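PDB 6LKK: ABC transporter, solute-binding protein, which binds glucose 6-phosphate in the cleft of a solute-binding-protein fold and probably serves as the extracellular sensor for a two-component system. Local coordinates for residues A[94-100]-A[211-217]; A[189-193]-A[249-253]. All coordinates share one frame. Residues are numbered along the deposited sequence.

Interaction 1: residues A[94-100]-A[211-217]; sequences SFLLMPT and TMLNVDG. With G6P (6-O-phosphono-alpha-D-glucopyranose), chain B.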
ATOM      1  N   SER A  94      -3.768  12.491  -1.935  1.00 15.44           N
ATOM      2  CA  SER A  94      -3.870  11.151  -2.498  1.00 17.69           C
ATOM      3  C   SER A  94      -2.939  11.018  -3.698  1.00 16.95           C
ATOM      4  O   SER A  94      -2.753  11.965  -4.467  1.00 16.17           O
ATOM      5  CB  SER A  94      -5.312  10.851  -2.898  1.00 17.84           C
ATOM      6  OG  SER A  94      -6.141  10.802  -1.748  1.00 17.93           O
ATOM      7  N   PHE A  95      -2.352   9.825  -3.847  1.00 16.61           N
ATOM      8  CA  PHE A  95      -1.279   9.599  -4.809  1.00 16.84           C
ATOM      9  C   PHE A  95      -1.574   8.442  -5.759  1.00 15.79           C
ATOM     10  O   PHE A  95      -1.455   8.597  -6.978  1.00 17.29           O
ATOM     11  CB  PHE A  95       0.031   9.346  -4.058  1.00 17.28           C
ATOM     12  CG  PHE A  95       1.156   8.860  -4.931  1.00 15.56           C
ATOM     13  CD1 PHE A  95       1.540   9.574  -6.054  1.00 16.67           C
ATOM     14  CD2 PHE A  95       1.841   7.695  -4.615  1.00 17.70           C
ATOM     15  CE1 PHE A  95       2.573   9.134  -6.853  1.00 16.59           C
ATOM     16  CE2 PHE A  95       2.876   7.248  -5.410  1.00 17.93           C
ATOM     17  CZ  PHE A  95       3.245   7.969  -6.529  1.00 16.62           C
ATOM     18  N   LEU A  96      -1.942   7.280  -5.218  1.00 15.94           N
ATOM     19  CA  LEU A  96      -2.208   6.100  -6.031  1.00 16.75           C
ATOM     20  C   LEU A  96      -3.291   5.268  -5.363  1.00 17.03           C
ATOM     21  O   LEU A  96      -3.521   5.364  -4.156  1.00 17.65           O
ATOM     22  CB  LEU A  96      -0.957   5.232  -6.225  1.00 17.45           C
ATOM     23  CG  LEU A  96       0.149   5.684  -7.179  1.00 17.34           C
ATOM     24  CD1 LEU A  96       1.254   4.637  -7.174  1.00 22.10           C
ATOM     25  CD2 LEU A  96      -0.365   5.910  -8.597  1.00 17.55           C
ATOM     26  N   LEU A  97      -3.949   4.440  -6.170  1.00 17.24           N
ATOM     27  CA  LEU A  97      -4.890   3.442  -5.681  1.00 16.80           C
ATOM     28  C   LEU A  97      -4.209   2.082  -5.724  1.00 16.46           C
ATOM     29  O   LEU A  97      -3.698   1.676  -6.773  1.00 18.37           O
ATOM     30  CB  LEU A  97      -6.163   3.423  -6.527  1.00 18.10           C
ATOM     31  CG  LEU A  97      -6.860   4.775  -6.699  1.00 18.82           C
ATOM     32  CD1 LEU A  97      -8.051   4.640  -7.625  1.00 20.39           C
ATOM     33  CD2 LEU A  97      -7.289   5.333  -5.354  1.00 19.98           C
ATOM     34  N   MET A  98      -4.192   1.387  -4.590  1.00 16.76           N
ATOM     35  CA  MET A  98      -3.476   0.118  -4.471  1.00 16.17           C
ATOM     36  C   MET A  98      -4.408  -0.946  -3.916  1.00 17.07           C
ATOM     37  O   MET A  98      -4.650  -0.990  -2.695  1.00 18.25           O
ATOM     38  CB  MET A  98      -2.246   0.259  -3.584  1.00 15.89           C
ATOM     39  CG  MET A  98      -1.321  -0.946  -3.633  1.00 14.36           C
ATOM     40  SD  MET A  98      -0.484  -1.109  -5.215  1.00 18.01           S
ATOM     41  CE  MET A  98       0.667   0.253  -5.088  1.00 19.37           C
ATOM     42  N   PRO A  99      -4.950  -1.819  -4.759  1.00 15.60           N
ATOM     43  CA  PRO A  99      -5.703  -2.961  -4.235  1.00 15.55           C
ATOM     44  C   PRO A  99      -4.804  -3.869  -3.413  1.00 15.42           C
ATOM     45  O   PRO A  99      -3.661  -4.145  -3.783  1.00 16.82           O
ATOM     46  CB  PRO A  99      -6.209  -3.669  -5.499  1.00 15.58           C
ATOM     47  CG  PRO A  99      -6.148  -2.642  -6.570  1.00 14.80           C
ATOM     48  CD  PRO A  99      -4.986  -1.768  -6.230  1.00 15.16           C
ATOM     49  N   THR A 100      -5.324  -4.319  -2.277  1.00 17.79           N
ATOM     50  CA  THR A 100      -4.726  -5.447  -1.590  1.00 17.79           C
ATOM     51  C   THR A 100      -5.204  -6.732  -2.255  1.00 18.22           C
ATOM     52  O   THR A 100      -6.292  -6.782  -2.834  1.00 21.79           O
ATOM     53  CB  THR A 100      -5.083  -5.436  -0.103  1.00 19.55           C
ATOM     54  OG1 THR A 100      -6.504  -5.513   0.057  1.00 19.23           O
ATOM     55  CG2 THR A 100      -4.571  -4.165   0.555  1.00 19.96           C
ATOM     56  N   THR A 211     -12.505  -6.776  -1.516  1.00 18.18           N
ATOM     57  CA  THR A 211     -11.104  -6.411  -1.661  1.00 19.87           C
ATOM     58  C   THR A 211     -10.891  -4.999  -1.128  1.00 20.25           C
ATOM     59  O   THR A 211     -11.586  -4.065  -1.538  1.00 21.64           O
ATOM     60  CB  THR A 211     -10.693  -6.498  -3.132  1.00 22.12           C
ATOM     61  OG1 THR A 211     -10.860  -7.847  -3.591  1.00 21.49           O
ATOM     62  CG2 THR A 211      -9.250  -6.067  -3.332  1.00 22.32           C
ATOM     63  N   MET A 212      -9.939  -4.850  -0.211  1.00 18.47           N
ATOM     64  CA  MET A 212      -9.608  -3.534   0.318  1.00 14.93           C
ATOM     65  C   MET A 212      -8.838  -2.730  -0.724  1.00 16.60           C
ATOM     66  O   MET A 212      -7.871  -3.225  -1.313  1.00 21.21           O
ATOM     67  CB  MET A 212      -8.778  -3.676   1.594  1.00 23.03           C
ATOM     68  CG  MET A 212      -8.397  -2.363   2.260  1.00 23.58           C
ATOM     69  SD  MET A 212      -9.822  -1.382   2.756  1.00 28.76           S
ATOM     70  CE  MET A 212     -10.587  -2.511   3.910  1.00 27.56           C
ATOM     71  N   LEU A 213      -9.262  -1.485  -0.951  1.00 18.37           N
ATOM     72  CA  LEU A 213      -8.563  -0.573  -1.854  1.00 18.39           C
ATOM     73  C   LEU A 213      -7.833   0.469  -1.017  1.00 22.08           C
ATOM     74  O   LEU A 213      -8.463   1.309  -0.367  1.00 24.14           O
ATOM     75  CB  LEU A 213      -9.528   0.098  -2.828  1.00 18.45           C
ATOM     76  CG  LEU A 213      -8.873   1.005  -3.876  1.00 21.28           C
ATOM     77  CD1 LEU A 213      -8.007   0.200  -4.832  1.00 18.75           C
ATOM     78  CD2 LEU A 213      -9.920   1.792  -4.643  1.00 22.46           C
ATOM     79  N   ASN A 214      -6.506   0.415  -1.038  1.00 17.33           N
ATOM     80  CA  ASN A 214      -5.703   1.415  -0.353  1.00 17.61           C
ATOM     81  C   ASN A 214      -5.632   2.682  -1.193  1.00 17.12           C
ATOM     82  O   ASN A 214      -5.328   2.629  -2.388  1.00 18.86           O
ATOM     83  CB  ASN A 214      -4.287   0.900  -0.097  1.00 17.05           C
ATOM     84  CG  ASN A 214      -4.256  -0.340   0.761  1.00 17.45           C
ATOM     85  OD1 ASN A 214      -5.250  -0.705   1.388  1.00 20.26           O
ATOM     86  ND2 ASN A 214      -3.101  -0.996   0.803  1.00 18.89           N
ATOM     87  N   VAL A 215      -5.897   3.820  -0.568  1.00 15.42           N
ATOM     88  CA  VAL A 215      -5.624   5.118  -1.168  1.00 16.28           C
ATOM     89  C   VAL A 215      -4.285   5.568  -0.598  1.00 16.63           C
ATOM     90  O   VAL A 215      -4.209   6.069   0.529  1.00 16.42           O
ATOM     91  CB  VAL A 215      -6.741   6.127  -0.891  1.00 17.95           C
ATOM     92  CG1 VAL A 215      -6.474   7.428  -1.638  1.00 20.36           C
ATOM     93  CG2 VAL A 215      -8.094   5.551  -1.295  1.00 20.53           C
ATOM     94  N   ASP A 216      -3.217   5.356  -1.365  1.00 16.61           N
ATOM     95  CA  ASP A 216      -1.888   5.775  -0.944  1.00 16.54           C
ATOM     96  C   ASP A 216      -1.782   7.295  -0.988  1.00 17.47           C
ATOM     97  O   ASP A 216      -2.387   7.954  -1.836  1.00 18.70           O
ATOM     98  CB  ASP A 216      -0.821   5.146  -1.840  1.00 17.62           C
ATOM     99  CG  ASP A 216      -0.756   3.633  -1.711  1.00 18.09           C
ATOM    100  OD1 ASP A 216      -1.487   3.058  -0.873  1.00 20.15           O
ATOM    101  OD2 ASP A 216       0.037   3.014  -2.453  1.00 18.82           O
ATOM    102  N   GLY A 217      -1.000   7.858  -0.061  1.00 17.02           N
ATOM    103  CA  GLY A 217      -0.932   9.294   0.104  1.00 17.23           C
ATOM    104  C   GLY A 217       0.492   9.817   0.109  1.00 18.28           C
ATOM    105  O   GLY A 217       1.468   9.058   0.157  1.00 16.08           O
TER
HETATM  106  C1  G6P B 401       0.500  -0.992   1.255  1.00 34.23           C
HETATM  107  C2  G6P B 401       0.384   0.333   0.462  1.00 19.60           C
HETATM  108  C3  G6P B 401       1.629   0.754  -0.226  1.00 16.31           C
HETATM  109  C4  G6P B 401       2.812   0.426   0.570  1.00 21.05           C
HETATM  110  C5  G6P B 401       2.959  -1.090   0.644  1.00 17.44           C
HETATM  111  C6  G6P B 401       4.070  -1.465   1.572  1.00 18.51           C
HETATM  112  O1  G6P B 401      -0.532  -1.859   0.891  1.00 20.78           O
HETATM  113  O2  G6P B 401      -0.664   0.229  -0.517  1.00 20.56           O
HETATM  114  O3  G6P B 401       1.580   2.232  -0.434  1.00 18.79           O
HETATM  115  O4  G6P B 401       4.004   0.971  -0.049  1.00 19.42           O
HETATM  116  O5  G6P B 401       1.739  -1.763   1.130  1.00 20.33           O
HETATM  117  O6  G6P B 401       3.797  -0.925   2.846  1.00 16.32           O
HETATM  118  P   G6P B 401       3.881  -1.919   4.210  1.00 16.74           P
HETATM  119  O1P G6P B 401       3.667  -1.046   5.434  1.00 19.19           O
HETATM  120  O2P G6P B 401       5.264  -2.595   4.284  1.00 17.54           O
HETATM  121  O3P G6P B 401       2.815  -2.950   4.137  1.00 16.90           O
HETATM  122  O   HOH W   1      -8.471  -7.237   0.323  1.00 24.22           O
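Antiparallel strands that cross between lobes can build a binding cleft, and 94-100 beside 211-217 is an example in a periplasmic-binding-protein fold. At Ser94 the strands are close, its CA 4.3 Å from Gly217 CA, while its OG bonds to the Tyr85 carbonyl. Next comes a classic beta bulge: Phe95 and Leu96 both face Asp216, with Phe95 N giving Asp216 O a short 2.7 Å bond and Leu96 N only a weak one. Leu97 turns to the face shared with Leu213 and Val215, its CD2 4.1 Å from Val215 CG2. Met98 and Asn214 form a regular hydrogen-bonded pair, Met98 N to Asn214 O 2.8 Å, Asn214 N to Met98 O 2.9 Å. Pro99, lacking an amide proton, sits in a non-hydrogen-bonded position, its CG 3.8 Å from Leu213 CD1. Thr100 N closes the ladder on Met212 O at 2.9 Å. On the Met98 face, Asn214 ND2 donates to G6P O2 (3.0 Å), while Asp216 OD1 and OD2 accept from G6P O2 (3.0 Å) and O3 (2.7 Å); Gln142 bonds to Asn214 OD1 and Tyr9 to Asp216 OD2. The carboxylate thus accepts from two adjacent sugar hydroxyls, while the phosphate lies beyond hydrogen-bonding reach of either segment.

Interaction 2: residues A[189-193]-A[249-253]; sequences EQDAR and EFDAK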
ATOM      1  N   GLU A 189      -1.147  -5.267  -4.796  1.00 14.36           N
ATOM      2  CA  GLU A 189      -1.146  -5.507  -6.235  1.00 16.05           C
ATOM      3  C   GLU A 189       0.238  -5.319  -6.851  1.00 14.48           C
ATOM      4  O   GLU A 189       0.693  -6.156  -7.641  1.00 16.16           O
ATOM      5  CB  GLU A 189      -2.162  -4.581  -6.898  1.00 17.05           C
ATOM      6  CG  GLU A 189      -2.445  -4.904  -8.346  1.00 18.02           C
ATOM      7  CD  GLU A 189      -3.603  -4.103  -8.885  1.00 17.65           C
ATOM      8  OE1 GLU A 189      -3.457  -2.869  -9.024  1.00 18.99           O
ATOM      9  OE2 GLU A 189      -4.667  -4.700  -9.151  1.00 18.45           O
ATOM     10  N   GLN A 190       0.915  -4.211  -6.535  1.00 15.12           N
ATOM     11  CA  GLN A 190       2.186  -3.921  -7.201  1.00 15.47           C
ATOM     12  C   GLN A 190       3.269  -4.921  -6.809  1.00 16.99           C
ATOM     13  O   GLN A 190       4.095  -5.306  -7.644  1.00 18.83           O
ATOM     14  CB  GLN A 190       2.641  -2.493  -6.883  1.00 16.68           C
ATOM     15  CG  GLN A 190       2.077  -1.447  -7.817  1.00 22.50           C
ATOM     16  CD  GLN A 190       2.401  -1.739  -9.266  1.00 21.70           C
ATOM     17  OE1 GLN A 190       3.559  -1.973  -9.618  1.00 21.54           O
ATOM     18  NE2 GLN A 190       1.377  -1.761 -10.110  1.00 19.67           N
ATOM     19  N   ASP A 191       3.290  -5.344  -5.546  1.00 15.02           N
ATOM     20  CA  ASP A 191       4.283  -6.320  -5.111  1.00 16.16           C
ATOM     21  C   ASP A 191       4.045  -7.672  -5.772  1.00 17.08           C
ATOM     22  O   ASP A 191       4.993  -8.336  -6.208  1.00 16.89           O
ATOM     23  CB  ASP A 191       4.239  -6.434  -3.588  1.00 20.32           C
ATOM     24  CG  ASP A 191       5.616  -6.582  -2.961  1.00 22.73           C
ATOM     25  OD1 ASP A 191       6.628  -6.626  -3.695  1.00 33.95           O
ATOM     26  OD2 ASP A 191       5.679  -6.649  -1.715  1.00 18.95           O
ATOM     27  N   ALA A 192       2.781  -8.086  -5.869  1.00 16.08           N
ATOM     28  CA  ALA A 192       2.459  -9.315  -6.577  1.00 16.28           C
ATOM     29  C   ALA A 192       2.858  -9.221  -8.044  1.00 19.54           C
ATOM     30  O   ALA A 192       3.429 -10.164  -8.606  1.00 19.38           O
ATOM     31  CB  ALA A 192       0.968  -9.607  -6.444  1.00 16.64           C
ATOM     32  N   ARG A 193       2.571  -8.084  -8.681  1.00 17.60           N
ATOM     33  CA  ARG A 193       2.901  -7.924 -10.093  1.00 16.65           C
ATOM     34  C   ARG A 193       4.400  -8.039 -10.327  1.00 16.48           C
ATOM     35  O   ARG A 193       4.834  -8.655 -11.307  1.00 17.68           O
ATOM     36  CB  ARG A 193       2.389  -6.575 -10.597  1.00 16.89           C
ATOM     37  CG  ARG A 193       2.712  -6.296 -12.059  1.00 21.74           C
ATOM     38  CD  ARG A 193       2.206  -4.930 -12.482  1.00 21.44           C
ATOM     39  NE  ARG A 193       2.538  -4.628 -13.871  1.00 20.28           N
ATOM     40  CZ  ARG A 193       3.732  -4.219 -14.289  1.00 21.51           C
ATOM     41  NH1 ARG A 193       4.731  -4.068 -13.430  1.00 23.20           N
ATOM     42  NH2 ARG A 193       3.929  -3.965 -15.575  1.00 22.80           N
ATOM     43  N   GLU A 249       3.900   1.941 -17.252  1.00 19.45           N
ATOM     44  CA  GLU A 249       5.019   1.046 -16.989  1.00 17.58           C
ATOM     45  C   GLU A 249       4.678  -0.042 -15.978  1.00 21.66           C
ATOM     46  O   GLU A 249       5.185  -1.162 -16.098  1.00 26.13           O
ATOM     47  CB  GLU A 249       6.228   1.846 -16.501  1.00 20.96           C
ATOM     48  CG  GLU A 249       7.412   0.976 -16.106  1.00 39.66           C
ATOM     49  CD  GLU A 249       8.705   1.761 -15.989  1.00 57.17           C
ATOM     50  OE1 GLU A 249       9.758   1.135 -15.739  1.00 59.32           O
ATOM     51  OE2 GLU A 249       8.672   2.999 -16.149  1.00 57.29           O
ATOM     52  N   PHE A 250       3.827   0.252 -14.992  1.00 18.39           N
ATOM     53  CA  PHE A 250       3.599  -0.660 -13.877  1.00 16.66           C
ATOM     54  C   PHE A 250       2.169  -1.163 -13.753  1.00 16.71           C
ATOM     55  O   PHE A 250       1.886  -1.936 -12.831  1.00 18.60           O
ATOM     56  CB  PHE A 250       3.980   0.017 -12.554  1.00 17.46           C
ATOM     57  CG  PHE A 250       5.427   0.391 -12.453  1.00 19.93           C
ATOM     58  CD1 PHE A 250       6.374  -0.548 -12.080  1.00 21.67           C
ATOM     59  CD2 PHE A 250       5.840   1.687 -12.707  1.00 22.40           C
ATOM     60  CE1 PHE A 250       7.706  -0.203 -11.975  1.00 25.33           C
ATOM     61  CE2 PHE A 250       7.171   2.038 -12.603  1.00 26.30           C
ATOM     62  CZ  PHE A 250       8.106   1.093 -12.237  1.00 25.00           C
ATOM     63  N   ASP A 251       1.255  -0.754 -14.633  1.00 17.35           N
ATOM     64  CA  ASP A 251      -0.170  -0.991 -14.410  1.00 18.69           C
ATOM     65  C   ASP A 251      -0.610  -0.402 -13.075  1.00 17.86           C
ATOM     66  O   ASP A 251      -1.476  -0.952 -12.389  1.00 18.48           O
ATOM     67  CB  ASP A 251      -0.515  -2.484 -14.466  1.00 18.04           C
ATOM     68  CG  ASP A 251      -0.193  -3.108 -15.806  1.00 20.65           C
ATOM     69  OD1 ASP A 251      -0.789  -2.684 -16.821  1.00 21.62           O
ATOM     70  OD2 ASP A 251       0.657  -4.021 -15.846  1.00 25.83           O
ATOM     71  N   ALA A 252       0.010   0.706 -12.680  1.00 16.81           N
ATOM     72  CA  ALA A 252      -0.471   1.431 -11.518  1.00 16.88           C
ATOM     73  C   ALA A 252      -1.887   1.921 -11.780  1.00 18.11           C
ATOM     74  O   ALA A 252      -2.341   2.004 -12.923  1.00 18.24           O
ATOM     75  CB  ALA A 252       0.443   2.612 -11.197  1.00 17.64           C
ATOM     76  N   LYS A 253      -2.592   2.238 -10.701  1.00 16.65           N
ATOM     77  CA  LYS A 253      -3.929   2.811 -10.783  1.00 16.44           C
ATOM     78  C   LYS A 253      -3.831   4.270 -10.356  1.00 18.01           C
ATOM     79  O   LYS A 253      -3.645   4.570  -9.171  1.00 16.36           O
ATOM     80  CB  LYS A 253      -4.913   2.018  -9.930  1.00 15.21           C
ATOM     81  CG  LYS A 253      -5.226   0.650 -10.528  1.00 16.52           C
ATOM     82  CD  LYS A 253      -6.143  -0.172  -9.642  1.00 19.86           C
ATOM     83  CE  LYS A 253      -6.671  -1.399 -10.375  1.00 16.65           C
ATOM     84  NZ  LYS A 253      -5.588  -2.325 -10.807  1.00 16.45           N
TER
HETATM   85  O   HOH W   2      -1.372  -1.320  -9.520  1.00 20.47           O
HETATM   86  O   HOH W   3       7.216  -3.256 -14.609  1.00 37.81           O
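Where a helix ends, its last carbonyls lack the amides of a following turn, and side chains can approach them; residues 249-253 illustrate this against the first turn of helix 189-197. Glu249 comes first, and a water links its carbonyl to Arg193, accepting from NH1 at 2.9 Å and donating to Glu249 O at 3.3 Å. The carbonyl of Phe250 is taken by Gln190, whose NE2 donates to Phe250 O at 2.8 Å in nearly straight geometry, while the phenyl ring packs on Leu13 of helix 11-25. At Asp251 the chain leaves helix 240-250 with a positive phi of 56°, and CA-to-CB points toward the other helix. Its OD2 forms a salt bridge with Arg193 NE at 2.8 Å, with a weak second bond from NH2; OD1 is held by Gln262 and Asp264. In this solute-binding-protein fold the chain, past Ala252, then comes alongside strand 92-105, which runs between the lobes, the backbone of Lys253 bonding to that of Leu97. A second water, bonded to Asp251 O (2.9 Å), Gln190 NE2 (2.8 Å) and Glu189 OE1 (2.6 Å), fills the space past the turn, where Ala252 points away. Lys253 reaches across on a largely extended side chain, so that NZ meets Glu189 OE1 at 2.8 Å in a salt bridge; Tyr206 bonds to the other carboxylate oxygen and the Glu268 carbonyl to the ammonium.

In the fold
After the N-terminal strands and helices the chain reaches strand 92-105, which supplies 94-100, and then runs on to helix 189-197, which opens interaction 2. Interaction 1 closes a loop of 110 intervening residues when strand 213-221 returns alongside; the loop of interaction 2, with 55, closes later, at the exit of helix 240-250. The segments therefore alternate, and the two loops cross. Their centres are about 11 Å apart, yet they join directly: Pro99 O meets Glu189 N (2.9 Å), Leu97 N meets Lys253 O (3.0 Å), and Met98 packs on Gln190. Strand 92-105 thus ties the ligand-bearing strand to both the start of helix 189-197 and the turn that follows helix 240-250.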